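Local structure of (R)-specific secondary-alkylsulfatase (Pseudomonas sp., 4AXH) at residues 272-277 and 281-286; 297-302 and 342-347; 335-340 and 367-372. The protein hydrolyses secondary alkyl sulfates enantioselectively and with strict inversion of configuration, turning (R)-sulfate esters into (S)-alcohols and sulfate. All coordinates share one frame; numbering follows the deposited sequence. Where two conformers were deposited one is given.

Contact 1. Residues 272-277 and 281-286; sequences YERHTV and ELEFQL
Glu281 faces Thr276 at the turn end of an antiparallel beta hairpin, whose strand 272-277 is an edge strand of a six-stranded sheet in the metallo-beta-lactamase fold. Glu281 OE1 forms a salt bridge with Arg274 NH2, at the guanidinium edge. Leu282 pairs with His275 through two backbone bonds, Leu282 O accepting His275 N at 2.7 Å, while its CD1 touches Val277 CG1 on the opposite side of the sheet from Arg274. Glu283 brings OE1 to within 3.3 Å of Arg274 NH1, a weak bond whose N-H...O angle is only 123°, and completes a salt-bridge network; Arg274 was modelled in two conformers, so both bridges are less sure. Phe284 and Glu273 exchange two backbone bonds, Phe284 N to Glu273 O at 2.9 Å. The Phe284 ring meets His275 rim to rim, CE2 lying 3.6 Å from His275 CD2; that imidazole is steadied by its NE2 bond to Glu273 OE1, whose carboxylate also takes backbone N-H groups of Glu269 and Lys270 on OE2. Gln285, its CG anti to the backbone N (chi1 171°), extends alongside Tyr272, its amide nearly parallel to the ring (10°) and held by Asn297 through OE1, with Gln285 CG 3.5 Å from Tyr272 CE1.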
# COMPACT_ATOMS: atom_id res chain seq x y z
N TYR A 272 -19.91 -16.58 8.17
CA TYR A 272 -19.87 -17.88 8.85
C TYR A 272 -20.81 -18.84 8.10
O TYR A 272 -21.92 -18.46 7.76
CB TYR A 272 -20.27 -17.77 10.34
CG TYR A 272 -19.41 -16.83 11.16
CD1 TYR A 272 -18.28 -17.28 11.83
CD2 TYR A 272 -19.77 -15.48 11.31
CE1 TYR A 272 -17.52 -16.43 12.63
CE2 TYR A 272 -19.00 -14.61 12.07
CZ TYR A 272 -17.88 -15.08 12.74
OH TYR A 272 -17.16 -14.19 13.49
N GLU A 273 -20.34 -20.05 7.79
CA GLU A 273 -21.12 -21.03 7.05
C GLU A 273 -20.89 -22.40 7.58
O GLU A 273 -19.75 -22.86 7.64
CB GLU A 273 -20.80 -21.01 5.54
CG GLU A 273 -21.60 -20.00 4.76
CD GLU A 273 -21.52 -20.11 3.25
OE1 GLU A 273 -21.57 -21.25 2.74
OE2 GLU A 273 -21.48 -19.06 2.57
N ARG A 274 -21.98 -23.07 7.96
CA ARG A 274 -21.92 -24.43 8.48
C ARG A 274 -22.21 -25.39 7.34
O ARG A 274 -23.14 -25.14 6.55
CB ARG A 274 -22.95 -24.63 9.61
CG ARG A 274 -22.57 -23.95 10.92
CD ARG A 274 -23.31 -24.59 12.07
NE ARG A 274 -23.00 -26.01 12.17
CZ ARG A 274 -22.07 -26.53 12.97
NH1 ARG A 274 -21.37 -25.76 13.79
NH2 ARG A 274 -21.85 -27.84 12.97
N HIS A 275 -21.41 -26.46 7.20
CA HIS A 275 -21.56 -27.49 6.16
C HIS A 275 -21.20 -28.85 6.69
O HIS A 275 -20.25 -29.00 7.47
CB HIS A 275 -20.71 -27.22 4.93
CG HIS A 275 -21.16 -26.05 4.14
ND1 HIS A 275 -22.07 -26.19 3.14
CD2 HIS A 275 -20.77 -24.76 4.23
CE1 HIS A 275 -22.24 -24.97 2.65
NE2 HIS A 275 -21.46 -24.08 3.27
N THR A 276 -21.93 -29.86 6.24
CA THR A 276 -21.69 -31.23 6.63
C THR A 276 -21.44 -32.07 5.40
O THR A 276 -22.13 -31.89 4.38
CB THR A 276 -22.71 -31.70 7.72
OG1 THR A 276 -22.49 -33.07 8.08
CG2 THR A 276 -24.16 -31.46 7.32
N VAL A 277 -20.37 -32.89 5.43
CA VAL A 277 -19.93 -33.74 4.31
C VAL A 277 -19.29 -35.01 4.86
O VAL A 277 -18.35 -34.93 5.65
CB VAL A 277 -19.04 -32.98 3.26
CG1 VAL A 277 -17.74 -32.45 3.87
CG2 VAL A 277 -18.77 -33.82 2.01
N GLU A 281 -18.73 -32.28 10.37
CA GLU A 281 -19.27 -30.94 10.53
C GLU A 281 -18.12 -29.96 10.35
O GLU A 281 -17.04 -30.12 10.95
CB GLU A 281 -19.89 -30.77 11.92
CG GLU A 281 -21.37 -31.10 12.03
CD GLU A 281 -21.84 -31.15 13.47
OE1 GLU A 281 -21.98 -30.08 14.09
OE2 GLU A 281 -22.03 -32.28 13.99
N LEU A 282 -18.35 -28.94 9.51
CA LEU A 282 -17.40 -27.89 9.19
C LEU A 282 -18.09 -26.56 9.31
O LEU A 282 -19.13 -26.36 8.69
CB LEU A 282 -16.87 -28.02 7.74
CG LEU A 282 -16.48 -29.40 7.22
CD1 LEU A 282 -16.53 -29.45 5.72
CD2 LEU A 282 -15.13 -29.81 7.71
N GLU A 283 -17.53 -25.66 10.12
CA GLU A 283 -17.95 -24.28 10.26
C GLU A 283 -16.75 -23.49 9.72
O GLU A 283 -15.61 -23.67 10.17
CB GLU A 283 -18.25 -23.89 11.72
CG GLU A 283 -18.86 -22.50 11.87
CD GLU A 283 -19.45 -22.10 13.22
OE1 GLU A 283 -19.59 -22.98 14.10
OE2 GLU A 283 -19.80 -20.91 13.38
N PHE A 284 -17.01 -22.69 8.70
CA PHE A 284 -16.05 -21.83 8.04
C PHE A 284 -16.28 -20.39 8.47
O PHE A 284 -17.43 -19.94 8.54
CB PHE A 284 -16.25 -21.93 6.51
CG PHE A 284 -16.18 -23.33 5.91
CD1 PHE A 284 -14.96 -23.99 5.75
CD2 PHE A 284 -17.33 -23.96 5.43
CE1 PHE A 284 -14.90 -25.26 5.18
CE2 PHE A 284 -17.26 -25.22 4.84
CZ PHE A 284 -16.05 -25.88 4.74
N GLN A 285 -15.20 -19.66 8.76
CA GLN A 285 -15.23 -18.24 9.13
C GLN A 285 -14.43 -17.44 8.10
O GLN A 285 -13.22 -17.59 8.06
CB GLN A 285 -14.65 -18.01 10.53
CG GLN A 285 -14.46 -16.52 10.88
CD GLN A 285 -13.48 -16.22 12.00
OE1 GLN A 285 -12.70 -17.08 12.45
NE2 GLN A 285 -13.49 -14.95 12.44
N LEU A 286 -15.10 -16.60 7.29
CA LEU A 286 -14.40 -15.81 6.29
C LEU A 286 -13.45 -14.79 6.94
O LEU A 286 -13.90 -13.97 7.74
CB LEU A 286 -15.41 -15.06 5.40
CG LEU A 286 -16.10 -15.82 4.25
CD1 LEU A 286 -17.06 -14.88 3.51
CD2 LEU A 286 -15.11 -16.32 3.24

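Contact 2. Residues 297-302 and 342-347; sequences NIYLPQ and EKYGDR
The rings of Tyr299 and Tyr344 overlap as an offset stack, their centroids 4.6 Å apart and their planes inclined by 23°. The overlap is displaced so that Tyr344 CD1 sits above the rim of the Tyr299 ring, whereas Tyr299 CB lies over the face of Tyr344, 3.8 Å from its centroid, in a CH-pi contact. Tyr299 reaches this place because its CG is anti to the backbone N (chi1 174°), which carries the ring out from the strand toward Tyr344. The other face of Tyr344 carries Lys343 CB over its centre, so the ring is held between two aliphatic carbons. Strand 296-300 thereby meets helix 330-344, the helix of the beta-alpha-beta crossover from strand 305-307 to the parallel strand 350-352. Three residues on from Tyr344, the side chain of Arg347 crosses Tyr299 at about a right angle; Tyr299 CE2 lies over a face of the guanidinium, 3.7 Å from Arg347 NH1. The chain of Arg347 bends at chi3 and turns its guanidinium back on the preceding turn, where NE (3.1 Å) and NH2 (2.9 Å) both bond Lys343 O side-on, close to the guanidinium plane. These two bonds fix its rotation. Tyr299 OH also lies within bonding distance of Arg347 O, near the ring plane, but the hydroxyl is crowded in the model and this bond is doubtful.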
# COMPACT_ATOMS: atom_id res chain seq x y z
N ASN A 297 -11.03 -19.47 8.15
CA ASN A 297 -10.66 -20.42 9.22
C ASN A 297 -11.71 -21.55 9.18
O ASN A 297 -12.80 -21.38 8.64
CB ASN A 297 -10.66 -19.74 10.60
CG ASN A 297 -9.64 -18.66 10.78
OD1 ASN A 297 -8.50 -18.76 10.32
ND2 ASN A 297 -10.02 -17.61 11.50
N ILE A 298 -11.36 -22.70 9.70
CA ILE A 298 -12.24 -23.85 9.69
C ILE A 298 -12.34 -24.42 11.10
O ILE A 298 -11.34 -24.87 11.65
CB ILE A 298 -11.82 -24.90 8.64
CG1 ILE A 298 -11.66 -24.28 7.24
CG2 ILE A 298 -12.81 -26.10 8.60
CD1 ILE A 298 -10.29 -24.07 6.83
N TYR A 299 -13.53 -24.36 11.69
CA TYR A 299 -13.74 -24.93 13.01
C TYR A 299 -14.41 -26.30 12.84
O TYR A 299 -15.17 -26.51 11.88
CB TYR A 299 -14.55 -23.95 13.93
CG TYR A 299 -14.95 -24.52 15.28
CD1 TYR A 299 -14.00 -24.70 16.29
CD2 TYR A 299 -16.28 -24.80 15.57
CE1 TYR A 299 -14.37 -25.21 17.54
CE2 TYR A 299 -16.66 -25.28 16.83
CZ TYR A 299 -15.71 -25.49 17.80
OH TYR A 299 -16.10 -26.02 19.01
N LEU A 300 -14.05 -27.23 13.69
CA LEU A 300 -14.58 -28.58 13.68
C LEU A 300 -15.37 -28.78 14.95
O LEU A 300 -14.80 -29.18 15.99
CB LEU A 300 -13.47 -29.63 13.50
CG LEU A 300 -12.68 -29.50 12.22
CD1 LEU A 300 -11.54 -30.49 12.17
CD2 LEU A 300 -13.59 -29.65 11.00
N PRO A 301 -16.69 -28.45 14.91
CA PRO A 301 -17.52 -28.58 16.13
C PRO A 301 -17.51 -29.96 16.78
O PRO A 301 -17.44 -30.03 18.01
CB PRO A 301 -18.91 -28.07 15.72
CG PRO A 301 -18.88 -28.00 14.25
CD PRO A 301 -17.48 -27.92 13.78
N GLN A 302 -17.44 -31.03 15.98
CA GLN A 302 -17.41 -32.41 16.46
C GLN A 302 -16.14 -32.75 17.21
O GLN A 302 -16.16 -33.57 18.13
CB GLN A 302 -17.56 -33.41 15.31
CG GLN A 302 -18.89 -33.37 14.57
CD GLN A 302 -18.77 -33.98 13.19
OE1 GLN A 302 -17.68 -34.25 12.66
NE2 GLN A 302 -19.90 -34.19 12.56
N GLU A 342 -13.32 -15.12 20.22
CA GLU A 342 -14.65 -15.00 20.79
C GLU A 342 -15.56 -16.14 20.35
O GLU A 342 -16.17 -16.75 21.21
CB GLU A 342 -15.21 -13.63 20.41
CG GLU A 342 -16.66 -13.40 20.80
CD GLU A 342 -17.16 -11.98 20.56
OE1 GLU A 342 -16.58 -11.26 19.71
OE2 GLU A 342 -18.13 -11.58 21.25
N LYS A 343 -15.62 -16.47 19.04
CA LYS A 343 -16.49 -17.54 18.53
C LYS A 343 -16.08 -18.96 18.87
O LYS A 343 -16.95 -19.83 19.03
CB LYS A 343 -16.72 -17.39 17.02
CG LYS A 343 -18.03 -16.70 16.62
CD LYS A 343 -18.98 -17.68 15.91
CE LYS A 343 -20.19 -17.04 15.25
NZ LYS A 343 -21.27 -16.71 16.23
N TYR A 344 -14.77 -19.23 18.95
CA TYR A 344 -14.29 -20.60 19.15
C TYR A 344 -13.41 -20.87 20.35
O TYR A 344 -13.31 -22.04 20.73
CB TYR A 344 -13.63 -21.15 17.86
CG TYR A 344 -14.42 -20.87 16.60
CD1 TYR A 344 -15.67 -21.46 16.40
CD2 TYR A 344 -13.97 -19.97 15.65
CE1 TYR A 344 -16.43 -21.18 15.26
CE2 TYR A 344 -14.72 -19.68 14.50
CZ TYR A 344 -15.94 -20.30 14.32
OH TYR A 344 -16.70 -20.00 13.21
N GLY A 345 -12.82 -19.84 20.93
CA GLY A 345 -11.93 -19.93 22.08
C GLY A 345 -12.38 -20.79 23.24
O GLY A 345 -11.60 -21.59 23.75
N ASP A 346 -13.67 -20.66 23.62
CA ASP A 346 -14.26 -21.44 24.73
C ASP A 346 -14.66 -22.87 24.32
O ASP A 346 -14.82 -23.72 25.21
CB ASP A 346 -15.46 -20.71 25.33
CG ASP A 346 -15.22 -19.24 25.66
OD1 ASP A 346 -14.10 -18.92 26.15
OD2 ASP A 346 -16.14 -18.42 25.44
N ARG A 347 -14.77 -23.13 22.98
CA ARG A 347 -15.13 -24.40 22.30
C ARG A 347 -13.94 -25.14 21.65
O ARG A 347 -14.17 -26.05 20.84
CB ARG A 347 -16.08 -24.09 21.17
CG ARG A 347 -17.49 -23.79 21.56
CD ARG A 347 -18.33 -23.81 20.31
NE ARG A 347 -18.34 -22.59 19.52
CZ ARG A 347 -19.04 -22.48 18.40
NH1 ARG A 347 -19.74 -23.51 17.94
NH2 ARG A 347 -19.09 -21.33 17.76

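Contact 3. Residues 335-340 and 367-372; sequences GYIDAS and TYLADQ
Ser340 OG donates a 2.7 Å hydrogen bond to Ile337 O, one turn back in the same helix, and approaches that carbonyl in its plane on a lone pair. The bond is made possible by a chi1 of 88°, which sets OG between the backbone N and the carbonyl carbon. With its proton given to the main chain, the hydroxyl lies against an apolar partner: Leu369 CD1 is 3.9 Å from Ser340 OG, and CD2 only slightly farther. Leu369 CD2 also turns toward Ile337, whose CG2 it meets at 4.2 Å. Ile337 points toward the facing helix, its CG2 lying by the backbone carbonyl of Leu369 and 4.0 Å from Gln372 CB, while its CD1 runs on along Gln372. The two helices, 330-344 and 362-388, pack antiparallel, their local axes 8.9 Å apart and at 159°, joining the crossover helix of the metallo-beta-lactamase region to the next helix in the chain, a long one. Gln372 crosses Ile337 obliquely with its aliphatic part, then bends at chi2 (-72°), taking its amide away to weak bonds with Pro313 O and Tyr412 O. The side chains of Ile337 and Glu291, a zinc ligand, are about 8 Å apart. Another flank of the pair meets the second subunit of the dimer, where Asp338 and Asp371 form salt bridges with Arg595 and Arg588 of that subunit.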
# COMPACT_ATOMS: atom_id res chain seq x y z
N GLY A 335 -8.50 -8.17 13.96
CA GLY A 335 -9.96 -8.31 14.11
C GLY A 335 -10.50 -9.70 13.82
O GLY A 335 -11.48 -10.14 14.46
N TYR A 336 -9.86 -10.41 12.86
CA TYR A 336 -10.26 -11.78 12.49
C TYR A 336 -9.75 -12.82 13.50
O TYR A 336 -10.37 -13.86 13.72
CB TYR A 336 -9.76 -12.11 11.08
CG TYR A 336 -10.51 -11.41 9.96
CD1 TYR A 336 -11.90 -11.42 9.90
CD2 TYR A 336 -9.82 -10.81 8.91
CE1 TYR A 336 -12.59 -10.81 8.87
CE2 TYR A 336 -10.51 -10.18 7.87
CZ TYR A 336 -11.89 -10.19 7.85
OH TYR A 336 -12.59 -9.64 6.81
N ILE A 337 -8.58 -12.55 14.09
CA ILE A 337 -7.99 -13.43 15.11
C ILE A 337 -8.92 -13.35 16.34
O ILE A 337 -9.36 -14.38 16.84
CB ILE A 337 -6.50 -13.03 15.44
CG1 ILE A 337 -5.58 -13.34 14.24
CG2 ILE A 337 -6.03 -13.76 16.70
CD1 ILE A 337 -4.23 -12.71 14.22
N ASP A 338 -9.29 -12.11 16.74
CA ASP A 338 -10.16 -11.81 17.88
C ASP A 338 -11.55 -12.38 17.67
O ASP A 338 -12.12 -12.92 18.62
CB ASP A 338 -10.21 -10.30 18.09
CG ASP A 338 -10.82 -9.81 19.38
OD1 ASP A 338 -10.57 -10.46 20.44
OD2 ASP A 338 -11.45 -8.71 19.36
N ALA A 339 -12.09 -12.32 16.44
CA ALA A 339 -13.41 -12.89 16.13
C ALA A 339 -13.35 -14.40 16.23
O ALA A 339 -14.32 -15.03 16.71
CB ALA A 339 -13.89 -12.45 14.78
N SER A 340 -12.20 -14.99 15.88
CA SER A 340 -12.02 -16.42 16.06
C SER A 340 -11.88 -16.76 17.57
O SER A 340 -12.41 -17.78 17.99
CB SER A 340 -10.85 -16.95 15.22
OG SER A 340 -9.58 -16.90 15.86
N THR A 367 -4.60 -18.03 25.12
CA THR A 367 -3.45 -17.15 25.33
C THR A 367 -2.78 -16.92 23.95
O THR A 367 -2.43 -15.79 23.64
CB THR A 367 -2.46 -17.79 26.33
OG1 THR A 367 -3.08 -17.87 27.60
CG2 THR A 367 -1.10 -17.06 26.42
N TYR A 368 -2.61 -17.98 23.14
CA TYR A 368 -1.97 -17.93 21.84
C TYR A 368 -2.73 -16.97 20.93
O TYR A 368 -2.15 -15.99 20.48
CB TYR A 368 -1.83 -19.35 21.28
CG TYR A 368 -1.17 -19.48 19.92
CD1 TYR A 368 -1.91 -19.30 18.75
CD2 TYR A 368 0.14 -19.92 19.80
CE1 TYR A 368 -1.32 -19.47 17.49
CE2 TYR A 368 0.74 -20.08 18.55
CZ TYR A 368 -0.01 -19.89 17.40
OH TYR A 368 0.55 -20.08 16.16
N LEU A 369 -4.05 -17.16 20.79
CA LEU A 369 -4.91 -16.29 20.00
C LEU A 369 -4.87 -14.84 20.42
O LEU A 369 -4.68 -13.97 19.58
CB LEU A 369 -6.35 -16.79 19.97
CG LEU A 369 -6.57 -18.03 19.12
CD1 LEU A 369 -8.03 -18.42 19.11
CD2 LEU A 369 -6.02 -17.81 17.71
N ALA A 370 -4.99 -14.57 21.72
CA ALA A 370 -4.96 -13.22 22.23
C ALA A 370 -3.61 -12.57 21.99
O ALA A 370 -3.58 -11.39 21.66
CB ALA A 370 -5.30 -13.22 23.69
N ASP A 371 -2.50 -13.33 22.09
CA ASP A 371 -1.13 -12.82 21.84
C ASP A 371 -0.99 -12.44 20.35
O ASP A 371 -0.49 -11.36 20.05
CB ASP A 371 -0.06 -13.86 22.23
CG ASP A 371 0.16 -14.09 23.73
OD1 ASP A 371 -0.45 -13.39 24.54
OD2 ASP A 371 0.97 -14.97 24.08
N GLN A 372 -1.49 -13.33 19.44
CA GLN A 372 -1.49 -13.16 17.99
C GLN A 372 -2.26 -11.89 17.63
O GLN A 372 -1.68 -11.00 17.02
CB GLN A 372 -2.10 -14.39 17.28
CG GLN A 372 -1.23 -15.68 17.33
CD GLN A 372 0.02 -15.67 16.47
OE1 GLN A 372 0.10 -15.00 15.44
NE2 GLN A 372 1.01 -16.46 16.86

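Overall arrangement
Contacts 1 and 2 belong to one sheet: strand 280-286 of the hairpin is hydrogen-bonded to strand 296-300 through Glu283 O with Tyr299 N and Gln285 O with Asn297 N. Contacts 2 and 3 share helix 330-344, whose C-terminal part meets the sheet in contact 2 and whose earlier turns meet helix 362-388. Contact 1, at the sheet margin, is partly buried and relies on backbone pairing and charged side chains. Contact 2 is buried and chiefly aromatic, and contact 3, also buried, is mainly aliphatic, with no hydrogen bond between its two segments. Gln285 of contact 1 packs on Ala339 and Ser340, linking hairpin and helix directly.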